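Side-chain contacts in 11S globulin (Wrightia tinctoria, PDB 5WXU), which probably serves as a seed storage protein, a hexamer of two-cupin subunits, and binds the plant hormone auxin: residues 103-108 and 406-411; 115-120 and 291-296; 152-157 and 178-183; 167-172 and 265-270. All coordinates share one frame; numbering follows the deposited sequence. Where two conformers were deposited one is given.

Contact 1: 103-108 and 406-411; sequences LIIVVQ and YTVKTN
I105 lays its CG2 methyl over one face of the Y406 ring, and around this pairing the two cupin domains of the subunit meet. The methyl carbon lies 3.9 Å from the centroid of the Y406 ring and 16° off its normal, a CH-pi contact displaced a little toward the rim, nearest to CD2 and CG. The isoleucine divides its branches between two parts of the same residue. With chi1 at -66°, CG1 stands anti to the carbonyl carbon and CG2 anti to the backbone N; CG2 is thereby given to the ring, while the longer arm ends with I105 CD1 3.8 Å from Y406 CB. The same CD1 comes within 4.3 Å of V408 CG2, linking this pair to the next. There L103 CD1 is set evenly between the two methyls of V408, 4.0 Å from CG1 as from CG2 of that valine, while the two side chains slant across one another.

The strands beneath run antiparallel, at 176°, with short axes 9.1 Å apart, and no hydrogen bond passes between them. They belong to facing sheets, 102-108 in the N-terminal cupin and 402-409 in the C-terminal one, so I104 and V106 turn away from the seam. I183 also packs on V408, and A333 on L103. Because every meeting group is carbon and all four touching residues are buried, the seam of the bicupin is held here by shape and exclusion of water, with the ring face of Y406 adding the one directional preference.

Contact 2: 115-120 and 291-296; sequences AVFPGC and CTVRIK. With IAC (1H-indol-3-ylacetic acid), chain S.
The F117 ring meets segment 291-296 through its far end: I295 CD1 comes up at the edge, near the ring plane, and V293 CG1 approaches obliquely. F117 CZ is 4.0 Å from V293 CG1 and 4.1 Å from I295 CD1; as I295 was modelled in two conformers, the second approach is the less certain. V293 stands roughly perpendicular to the phenylalanine, while I295 reaches out to meet it head-on. A second flat group, the indole of bound auxin, lies beyond the turn, where a carbon of its six-membered ring, C5, approaches G119 O to 3.2 Å.

F117 to C120 form a type II turn, closed by C120 N to F117 O at 3.2 Å. G119 takes a positive phi, where a side chain would collide with the preceding carbonyl oxygen. C120 leaves this turn to form a disulfide with C291, their SG atoms 2.1 Å apart and chi3 -86°, a left-handed twist close to the relaxed right angle. Y286 of a neighbouring subunit packs on both F117 and C120, and it is G119 O of that subunit to which the auxin is hydrogen-bonded.

The covalent bond is consistent with the link that joins acidic and basic chains in 11S globulins. It would hold them together after precursor cleavage, with the apolar contacts of F117 packed beside it, and it probably limits the movement of the turn that contributes to the auxin pocket.

Contact 3: 152-157 and 178-183; sequences HFIRQG and LVLLVI
The strand that carries I154 and the strand that carries L178 and L180 lie in different sheets of the N-terminal cupin and share no backbone hydrogen bond, so they meet through side chains alone. The meeting is small, 92 Å² in all, and rests on three methyl groups. I154 directs its CB toward the facing strand and stretches its longer branch across the gap, CG1 tucked between backbone N and carbonyl carbon (chi1 64°) and CD1 extended beyond it. That terminal methyl then sits against two leucines at once: I154 CD1 is 4.4 Å from L178 CD2 and 4.2 Å from L180 CD2. The two leucine methyls are separated by a similar distance, and the three carbons mark the corners of a nearly equilateral triangle.

Neither leucine starts out aimed at the isoleucine. Both leave the backbone at an angle to it, and only the branch ends swing nearer, L180 with CG anti to the carbonyl carbon (chi1 -50°), L178 with CG anti to its own amide nitrogen. Being two residues apart on one strand, they present the same face of it. The contact thus joins two facing sheets of the cupin's jelly-roll beta barrel through apolar, nondirectional packing.

Around the triangle neighbouring strands continue the packing. I154 rests on L113 of strand 110-115, with which its own strand is paired; L178 touches V106 and L180 touches I104, both on strand 102-108; and on the other flank of strand 178-185, I87 of strand 80-87 touches L178.

Contact 4: 167-172 and 265-270; sequences VHWAYN and LRLVRP. With PO4 (phosphate ion), chain N.
Y171 takes hold of L265 twice: its ring receives the leucine's CB while its hydroxyl oxygen accepts a hydrogen bond from the leucine's own amide. The pair joins strand 168-172 of the N-terminal cupin jelly roll to a loop that follows strand 258-260. L265 CB is 3.6 Å from the centroid of the Y171 ring and just 12° off its normal, a CH-pi contact placed almost exactly over the middle of one face. L265 N donates to Y171 OH over 3.2 Å at an angle of 159°. The leucine side chain runs back against the direction of the tyrosine, so that its far end returns over the root of the ring, with L265 CD2 3.7 Å from Y171 CG. Tyrosine reaches this position with CG anti to the backbone nitrogen (chi1 175°).

W169 continues the surface two residues earlier. Its CH2 meets L267 CD2 at the ring edge, 4.0 Å away, and its CZ3 approaches L265 CD2 obliquely. With an alanine at Y171, the amide of L265 would probably be left without this acceptor and its CB and CD2 would face a gap in place of a ring.

A neighbouring subunit closes over the outside: its P430 packs on W169, and its D432 forms a salt bridge with R266. Near the other end of the strand H168 binds a phosphate, likely to have come from the crystallisation medium, that S96, H85, N98 and R199 also hold; H168 NE2 donates to phosphate O2 over 2.9 Å.

How the contacts relate
From the N terminus, strand 102-108 opens contact 1, the longest loop, which closes at 406-411 and ties the N-terminal cupin to the C-terminal one. Everything else is nested within it. Segment 115-120 opens contact 2, closed at 291-296, and contacts 3 and 4 lie inside that loop in turn. Segment 152-157 opens contact 3, 167-172 opens contact 4 before 178-183 closes the former, and 265-270 closes the latter, so the two cross. Contact 3 joins two sheets of the N-terminal barrel, contact 4 fastens a following loop to its outside. Backbone hydrogen bonds connect neighbours, I105 N to L181 O between contacts 1 and 3, V116 N to V167 O between contacts 2 and 4.

Contact 1: 103-108 and 406-411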
# COMPACT_ATOMS: atom_id res chain seq x y z
N LEU B 103 21.29 -11.87 4.33
CA LEU B 103 22.21 -10.80 4.24
C LEU B 103 23.66 -11.39 4.25
O LEU B 103 23.96 -12.36 5.01
CB LEU B 103 22.05 -9.90 5.40
CG LEU B 103 20.69 -9.23 5.58
CD1 LEU B 103 20.84 -8.13 6.57
CD2 LEU B 103 20.18 -8.65 4.28
N ILE B 104 24.47 -10.84 3.38
CA ILE B 104 25.92 -11.20 3.29
C ILE B 104 26.74 -10.02 3.77
O ILE B 104 26.58 -8.92 3.25
CB ILE B 104 26.29 -11.55 1.86
CG1 ILE B 104 25.49 -12.74 1.39
CG2 ILE B 104 27.80 -11.94 1.79
CD1 ILE B 104 25.60 -13.09 -0.06
N ILE B 105 27.58 -10.19 4.79
CA ILE B 105 28.48 -9.15 5.27
C ILE B 105 29.86 -9.44 4.70
O ILE B 105 30.38 -10.54 4.86
CB ILE B 105 28.55 -9.16 6.79
CG1 ILE B 105 27.20 -8.75 7.35
CG2 ILE B 105 29.63 -8.19 7.28
CD1 ILE B 105 27.03 -9.37 8.69
N VAL B 106 30.40 -8.51 3.97
CA VAL B 106 31.76 -8.64 3.46
C VAL B 106 32.70 -8.21 4.56
O VAL B 106 32.94 -7.00 4.78
CB VAL B 106 32.00 -7.88 2.16
CG1 VAL B 106 33.44 -8.22 1.66
CG2 VAL B 106 30.91 -8.23 1.14
N VAL B 107 33.31 -9.21 5.20
CA VAL B 107 34.13 -9.04 6.41
C VAL B 107 35.54 -8.58 6.06
O VAL B 107 36.15 -7.77 6.77
CB VAL B 107 34.17 -10.37 7.21
CG1 VAL B 107 35.16 -10.29 8.35
CG2 VAL B 107 32.82 -10.65 7.82
N GLN B 108 36.01 -9.04 4.91
CA GLN B 108 37.33 -8.72 4.38
C GLN B 108 37.37 -8.96 2.89
O GLN B 108 36.76 -9.89 2.42
CB GLN B 108 38.37 -9.61 5.06
CG GLN B 108 39.76 -9.60 4.45
CD GLN B 108 40.69 -10.61 5.14
OE1 GLN B 108 40.91 -10.50 6.36
NE2 GLN B 108 41.26 -11.58 4.38
N TYR B 406 28.94 -6.32 13.42
CA TYR B 406 27.84 -6.25 12.43
C TYR B 406 26.69 -7.12 12.95
O TYR B 406 26.90 -8.25 13.39
CB TYR B 406 28.24 -6.72 11.08
CG TYR B 406 29.23 -5.87 10.34
CD1 TYR B 406 30.63 -5.89 10.65
CD2 TYR B 406 28.83 -5.02 9.30
CE1 TYR B 406 31.51 -5.10 9.97
CE2 TYR B 406 29.74 -4.25 8.61
CZ TYR B 406 31.07 -4.31 8.93
OH TYR B 406 32.00 -3.57 8.26
N THR B 407 25.47 -6.58 12.88
CA THR B 407 24.28 -7.23 13.40
C THR B 407 23.24 -7.30 12.35
O THR B 407 23.08 -6.36 11.58
CB THR B 407 23.76 -6.50 14.62
OG1 THR B 407 24.81 -6.49 15.61
CG2 THR B 407 22.64 -7.14 15.20
N VAL B 408 22.64 -8.47 12.25
CA VAL B 408 21.47 -8.72 11.34
C VAL B 408 20.30 -8.82 12.24
O VAL B 408 20.33 -9.53 13.26
CB VAL B 408 21.68 -10.02 10.57
CG1 VAL B 408 20.37 -10.40 9.80
CG2 VAL B 408 22.83 -9.81 9.63
N LYS B 409 19.16 -8.18 11.85
CA LYS B 409 17.97 -8.26 12.70
C LYS B 409 16.81 -8.74 11.88
O LYS B 409 16.73 -8.43 10.67
CB LYS B 409 17.63 -6.93 13.36
CG LYS B 409 18.67 -6.46 14.37
CD LYS B 409 18.26 -5.22 15.10
CE LYS B 409 19.46 -4.76 15.92
NZ LYS B 409 19.00 -3.82 16.99
N THR B 410 15.93 -9.53 12.50
CA THR B 410 14.87 -10.27 11.77
C THR B 410 13.57 -9.44 11.61
O THR B 410 12.44 -9.96 11.75
CB THR B 410 14.53 -11.60 12.41
OG1 THR B 410 14.14 -11.41 13.78
CG2 THR B 410 15.66 -12.54 12.43
N ASN B 411 13.76 -8.21 11.23
CA ASN B 411 12.61 -7.45 10.79
C ASN B 411 13.11 -6.27 9.96
O ASN B 411 14.20 -5.75 10.09
CB ASN B 411 11.73 -7.02 12.00
CG ASN B 411 10.21 -7.15 11.71
OD1 ASN B 411 9.78 -7.37 10.54
ND2 ASN B 411 9.40 -7.05 12.78

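Contact 2: 115-120 and 291-296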
# COMPACT_ATOMS: atom_id res chain seq x y z
N ALA B 115 24.15 -11.70 -9.32
CA ALA B 115 22.84 -12.06 -8.84
C ALA B 115 21.93 -12.03 -10.06
O ALA B 115 21.97 -11.07 -10.84
CB ALA B 115 22.41 -11.06 -7.80
N VAL B 116 21.14 -13.07 -10.24
CA VAL B 116 20.33 -13.20 -11.43
C VAL B 116 18.85 -12.96 -11.11
O VAL B 116 18.28 -13.68 -10.27
CB VAL B 116 20.50 -14.56 -12.11
CG1 VAL B 116 19.56 -14.67 -13.30
CG2 VAL B 116 21.96 -14.74 -12.54
N PHE B 117 18.28 -12.00 -11.85
CA PHE B 117 16.86 -11.74 -11.89
C PHE B 117 16.20 -12.33 -13.12
O PHE B 117 16.39 -11.81 -14.23
CB PHE B 117 16.57 -10.25 -11.68
CG PHE B 117 16.91 -9.84 -10.26
CD1 PHE B 117 16.09 -10.25 -9.19
CD2 PHE B 117 18.13 -9.29 -9.97
CE1 PHE B 117 16.43 -9.95 -7.87
CE2 PHE B 117 18.47 -8.99 -8.67
CZ PHE B 117 17.64 -9.30 -7.62
N PRO B 118 15.41 -13.39 -12.91
CA PRO B 118 14.85 -14.10 -14.05
C PRO B 118 13.85 -13.29 -14.81
O PRO B 118 12.91 -12.66 -14.22
CB PRO B 118 14.22 -15.35 -13.44
CG PRO B 118 14.17 -15.14 -12.01
CD PRO B 118 15.00 -13.99 -11.62
N GLY B 119 14.10 -13.22 -16.13
CA GLY B 119 13.21 -12.50 -17.04
C GLY B 119 13.67 -11.07 -17.31
O GLY B 119 12.96 -10.28 -17.97
N CYS B 120 14.81 -10.70 -16.73
CA CYS B 120 15.46 -9.43 -16.97
C CYS B 120 16.47 -9.68 -18.08
O CYS B 120 17.05 -10.78 -18.10
CB CYS B 120 16.21 -8.90 -15.74
SG CYS B 120 15.04 -8.18 -14.52
N CYS B 291 14.77 -4.30 -12.75
CA CYS B 291 15.94 -5.13 -13.03
C CYS B 291 17.24 -4.57 -12.41
O CYS B 291 18.13 -5.37 -12.20
CB CYS B 291 16.04 -5.32 -14.52
SG CYS B 291 14.69 -6.24 -15.23
N THR B 292 17.19 -3.31 -11.96
CA THR B 292 18.34 -2.52 -11.42
C THR B 292 18.37 -2.37 -9.94
O THR B 292 19.13 -1.51 -9.50
CB THR B 292 18.29 -0.98 -11.90
OG1 THR B 292 17.15 -0.23 -11.26
CG2 THR B 292 18.33 -0.95 -13.36
N VAL B 293 17.48 -3.05 -9.25
CA VAL B 293 17.21 -2.94 -7.74
C VAL B 293 18.58 -2.96 -7.07
O VAL B 293 19.45 -3.81 -7.44
CB VAL B 293 16.23 -4.04 -7.26
CG1 VAL B 293 16.71 -5.44 -7.67
CG2 VAL B 293 16.02 -4.11 -5.74
N ARG B 294 18.80 -2.04 -6.11
CA ARG B 294 20.05 -1.97 -5.36
C ARG B 294 20.05 -3.15 -4.39
O ARG B 294 19.04 -3.44 -3.71
CB ARG B 294 20.24 -0.59 -4.65
CG ARG B 294 21.43 -0.33 -3.69
CD ARG B 294 21.45 1.16 -3.16
NE ARG B 294 21.53 1.22 -1.70
CZ ARG B 294 20.87 2.09 -0.93
NH1 ARG B 294 20.10 3.04 -1.39
NH2 ARG B 294 21.01 1.99 0.38
N ILE B 295 21.20 -3.83 -4.30
CA ILE B 295 21.33 -5.06 -3.51
C ILE B 295 22.19 -4.86 -2.24
O ILE B 295 22.16 -5.68 -1.29
CB ILE B 295 21.96 -6.13 -4.41
CG1 ILE B 295 20.97 -6.66 -5.44
CG2 ILE B 295 22.53 -7.28 -3.64
CD1 ILE B 295 19.64 -7.05 -4.88
N LYS B 296 22.95 -3.79 -2.21
CA LYS B 296 23.89 -3.64 -1.11
C LYS B 296 24.13 -2.22 -0.70
O LYS B 296 23.84 -1.30 -1.46
CB LYS B 296 25.24 -4.24 -1.54
CG LYS B 296 25.94 -3.50 -2.62
CD LYS B 296 27.09 -4.37 -3.09
CE LYS B 296 28.03 -3.67 -4.01
NZ LYS B 296 28.74 -2.53 -3.36
C IAC S . 14.09 -9.68 -21.93
C1 IAC S . 14.82 -10.07 -23.15
C2 IAC S . 15.53 -11.26 -23.26
C3 IAC S . 15.50 -12.11 -22.19
C4 IAC S . 14.80 -11.77 -21.02
C5 IAC S . 14.11 -10.57 -20.90
C7 IAC S . 14.60 -8.97 -24.07
C8 IAC S . 13.83 -8.03 -23.38
C17 IAC S . 15.18 -8.89 -25.48
C18 IAC S . 14.17 -8.80 -26.60
N IAC S . 13.51 -8.49 -22.14
O2 IAC S . 13.04 -8.31 -26.36
O3 IAC S . 14.52 -9.03 -27.77

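Contact 3: 152-157 and 178-183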
# COMPACT_ATOMS: atom_id res chain seq x y z
N HIS B 152 28.15 -6.92 -9.57
CA HIS B 152 28.29 -6.00 -8.45
C HIS B 152 29.69 -6.09 -7.91
O HIS B 152 30.19 -7.17 -7.73
CB HIS B 152 27.30 -6.31 -7.42
CG HIS B 152 25.88 -6.24 -7.91
ND1 HIS B 152 25.10 -5.12 -7.78
CD2 HIS B 152 25.11 -7.17 -8.53
CE1 HIS B 152 23.90 -5.37 -8.30
NE2 HIS B 152 23.90 -6.58 -8.79
N PHE B 153 30.28 -4.93 -7.59
CA PHE B 153 31.63 -4.92 -7.11
C PHE B 153 31.52 -4.74 -5.62
O PHE B 153 31.10 -3.68 -5.12
CB PHE B 153 32.42 -3.83 -7.82
CG PHE B 153 32.45 -4.03 -9.29
CD1 PHE B 153 31.39 -3.61 -10.08
CD2 PHE B 153 33.45 -4.77 -9.86
CE1 PHE B 153 31.37 -3.85 -11.44
CE2 PHE B 153 33.45 -5.02 -11.23
CZ PHE B 153 32.42 -4.57 -12.01
N ILE B 154 31.90 -5.76 -4.90
CA ILE B 154 31.72 -5.82 -3.45
C ILE B 154 33.06 -5.60 -2.73
O ILE B 154 34.15 -5.88 -3.28
CB ILE B 154 31.01 -7.10 -2.98
CG1 ILE B 154 31.86 -8.35 -3.29
CG2 ILE B 154 29.60 -7.15 -3.56
CD1 ILE B 154 31.42 -9.64 -2.67
N ARG B 155 32.96 -5.05 -1.54
CA ARG B 155 34.19 -4.77 -0.74
C ARG B 155 33.87 -4.78 0.69
O ARG B 155 32.69 -4.73 1.06
CB ARG B 155 34.80 -3.40 -1.16
CG ARG B 155 33.95 -2.19 -0.78
CD ARG B 155 34.48 -0.89 -1.41
NE ARG B 155 33.45 0.17 -1.26
CZ ARG B 155 33.35 1.05 -0.25
NH1 ARG B 155 34.21 1.08 0.77
NH2 ARG B 155 32.32 1.90 -0.25
N GLN B 156 34.91 -4.83 1.52
CA GLN B 156 34.78 -4.87 2.94
C GLN B 156 33.81 -3.78 3.44
O GLN B 156 33.94 -2.59 3.04
CB GLN B 156 36.17 -4.70 3.63
CG GLN B 156 36.09 -4.78 5.16
CD GLN B 156 37.46 -4.61 5.87
OE1 GLN B 156 38.44 -4.34 5.24
NE2 GLN B 156 37.45 -4.63 7.19
N GLY B 157 32.87 -4.21 4.29
CA GLY B 157 31.88 -3.32 4.86
C GLY B 157 30.51 -3.40 4.15
O GLY B 157 29.51 -2.90 4.69
N LEU B 178 38.73 -13.26 0.43
CA LEU B 178 37.40 -12.63 0.50
C LEU B 178 36.61 -13.39 1.52
O LEU B 178 36.45 -14.59 1.38
CB LEU B 178 36.79 -12.70 -0.83
CG LEU B 178 35.34 -12.18 -1.00
CD1 LEU B 178 35.29 -10.70 -0.71
CD2 LEU B 178 34.87 -12.41 -2.42
N VAL B 179 36.11 -12.75 2.58
CA VAL B 179 35.51 -13.47 3.71
C VAL B 179 34.07 -12.92 3.75
O VAL B 179 33.91 -11.70 3.87
CB VAL B 179 36.22 -13.23 5.04
CG1 VAL B 179 35.45 -13.80 6.18
CG2 VAL B 179 37.64 -13.81 4.96
N LEU B 180 33.14 -13.83 3.51
CA LEU B 180 31.69 -13.54 3.58
C LEU B 180 30.99 -14.21 4.78
O LEU B 180 31.03 -15.43 4.95
CB LEU B 180 31.06 -13.99 2.28
CG LEU B 180 31.67 -13.53 0.95
CD1 LEU B 180 30.92 -14.19 -0.18
CD2 LEU B 180 31.82 -12.00 0.80
N LEU B 181 30.29 -13.42 5.59
CA LEU B 181 29.50 -13.92 6.66
C LEU B 181 28.04 -13.83 6.13
O LEU B 181 27.59 -12.73 5.89
CB LEU B 181 29.58 -13.09 7.89
CG LEU B 181 28.71 -13.65 9.03
CD1 LEU B 181 29.58 -14.64 9.77
CD2 LEU B 181 28.10 -12.60 9.93
N VAL B 182 27.38 -14.97 6.01
CA VAL B 182 26.03 -15.14 5.40
C VAL B 182 25.08 -15.56 6.51
O VAL B 182 25.25 -16.62 7.17
CB VAL B 182 25.99 -16.17 4.31
CG1 VAL B 182 24.62 -16.15 3.65
CG2 VAL B 182 27.09 -15.96 3.26
N ILE B 183 24.05 -14.74 6.71
CA ILE B 183 22.98 -15.02 7.64
C ILE B 183 21.76 -15.31 6.77
O ILE B 183 21.23 -14.43 6.06
CB ILE B 183 22.69 -13.89 8.59
CG1 ILE B 183 23.92 -13.44 9.36
CG2 ILE B 183 21.63 -14.31 9.60
CD1 ILE B 183 24.72 -14.54 10.04

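Contact 4: 167-172 and 265-270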
# COMPACT_ATOMS: atom_id res chain seq x y z
N VAL B 167 19.62 -16.99 -8.01
CA VAL B 167 21.02 -17.44 -8.23
C VAL B 167 22.03 -16.32 -7.93
O VAL B 167 21.92 -15.24 -8.45
CB VAL B 167 21.18 -17.94 -9.66
CG1 VAL B 167 22.68 -18.30 -10.02
CG2 VAL B 167 20.31 -19.14 -9.96
N HIS B 168 23.08 -16.68 -7.20
CA HIS B 168 24.12 -15.73 -6.94
C HIS B 168 25.49 -16.48 -6.95
O HIS B 168 25.55 -17.65 -6.75
CB HIS B 168 23.91 -15.05 -5.63
CG HIS B 168 23.74 -16.01 -4.48
ND1 HIS B 168 22.52 -16.60 -4.20
CD2 HIS B 168 24.64 -16.60 -3.65
CE1 HIS B 168 22.68 -17.46 -3.21
NE2 HIS B 168 23.96 -17.47 -2.86
N TRP B 169 26.54 -15.71 -7.15
CA TRP B 169 27.90 -16.26 -7.24
C TRP B 169 28.84 -15.19 -6.87
O TRP B 169 28.48 -14.02 -6.84
CB TRP B 169 28.22 -16.81 -8.64
CG TRP B 169 28.10 -15.83 -9.78
CD1 TRP B 169 26.96 -15.59 -10.56
CD2 TRP B 169 29.08 -14.92 -10.29
NE1 TRP B 169 27.17 -14.60 -11.47
CE2 TRP B 169 28.47 -14.17 -11.35
CE3 TRP B 169 30.43 -14.64 -9.96
CZ2 TRP B 169 29.11 -13.17 -12.03
CZ3 TRP B 169 31.06 -13.70 -10.70
CH2 TRP B 169 30.46 -13.00 -11.72
N ALA B 170 30.08 -15.58 -6.53
CA ALA B 170 31.03 -14.58 -6.07
C ALA B 170 32.46 -14.99 -6.56
O ALA B 170 32.75 -16.15 -6.71
CB ALA B 170 31.01 -14.43 -4.57
N TYR B 171 33.25 -13.99 -6.84
CA TYR B 171 34.64 -14.18 -7.33
C TYR B 171 35.53 -13.17 -6.60
O TYR B 171 35.22 -11.98 -6.51
CB TYR B 171 34.69 -13.95 -8.82
CG TYR B 171 36.10 -14.01 -9.36
CD1 TYR B 171 36.77 -15.19 -9.40
CD2 TYR B 171 36.76 -12.85 -9.77
CE1 TYR B 171 38.10 -15.24 -9.87
CE2 TYR B 171 38.07 -12.90 -10.24
CZ TYR B 171 38.72 -14.09 -10.29
OH TYR B 171 40.03 -14.10 -10.75
N ASN B 172 36.64 -13.69 -6.08
CA ASN B 172 37.65 -12.89 -5.36
C ASN B 172 38.72 -12.42 -6.34
O ASN B 172 39.52 -13.24 -6.81
CB ASN B 172 38.32 -13.72 -4.27
CG ASN B 172 39.29 -12.90 -3.47
OD1 ASN B 172 39.30 -11.67 -3.57
ND2 ASN B 172 40.08 -13.57 -2.63
N LEU B 265 39.28 -14.40 -13.85
CA LEU B 265 37.95 -14.45 -14.50
C LEU B 265 37.78 -13.33 -15.50
O LEU B 265 38.09 -12.19 -15.20
CB LEU B 265 36.88 -14.39 -13.40
CG LEU B 265 35.47 -14.77 -13.82
CD1 LEU B 265 35.38 -16.24 -14.26
CD2 LEU B 265 34.57 -14.45 -12.65
N ARG B 266 37.29 -13.65 -16.68
CA ARG B 266 37.09 -12.72 -17.76
C ARG B 266 35.57 -12.45 -17.75
O ARG B 266 34.81 -13.36 -17.75
CB ARG B 266 37.58 -13.34 -19.08
CG ARG B 266 39.05 -13.83 -19.00
CD ARG B 266 39.53 -14.88 -20.05
NE ARG B 266 38.87 -16.22 -20.00
CZ ARG B 266 38.79 -17.12 -21.01
NH1 ARG B 266 39.34 -16.89 -22.22
NH2 ARG B 266 38.16 -18.28 -20.83
N LEU B 267 35.17 -11.20 -17.66
CA LEU B 267 33.73 -10.84 -17.75
C LEU B 267 33.58 -9.47 -18.35
O LEU B 267 34.59 -8.79 -18.63
CB LEU B 267 33.05 -10.99 -16.39
CG LEU B 267 33.76 -10.46 -15.15
CD1 LEU B 267 33.71 -8.96 -15.15
CD2 LEU B 267 33.08 -10.95 -13.89
N VAL B 268 32.35 -9.06 -18.61
CA VAL B 268 32.09 -7.79 -19.25
C VAL B 268 31.93 -6.81 -18.10
O VAL B 268 31.01 -6.93 -17.28
CB VAL B 268 30.84 -7.83 -20.15
CG1 VAL B 268 30.56 -6.48 -20.80
CG2 VAL B 268 31.00 -8.88 -21.23
N ARG B 269 32.77 -5.80 -18.06
CA ARG B 269 32.72 -4.86 -16.98
C ARG B 269 33.11 -3.48 -17.39
O ARG B 269 33.98 -3.31 -18.28
CB ARG B 269 33.54 -5.32 -15.78
CG ARG B 269 35.02 -5.52 -16.09
CD ARG B 269 35.89 -4.81 -15.05
NE ARG B 269 36.40 -5.77 -14.07
CZ ARG B 269 36.67 -5.51 -12.79
NH1 ARG B 269 36.46 -4.32 -12.24
NH2 ARG B 269 37.13 -6.50 -12.04
N PRO B 270 32.47 -2.47 -16.76
CA PRO B 270 32.69 -1.15 -17.26
C PRO B 270 34.13 -0.71 -17.10
O PRO B 270 34.80 -1.06 -16.15
CB PRO B 270 31.74 -0.30 -16.42
CG PRO B 270 30.69 -1.24 -16.04
CD PRO B 270 31.41 -2.49 -15.74
P PO4 N . 25.08 -19.99 -0.21
O1 PO4 N . 24.45 -21.15 -1.13
O2 PO4 N . 25.57 -18.67 -0.81
O3 PO4 N . 23.93 -19.37 0.59
O4 PO4 N . 25.96 -20.45 0.95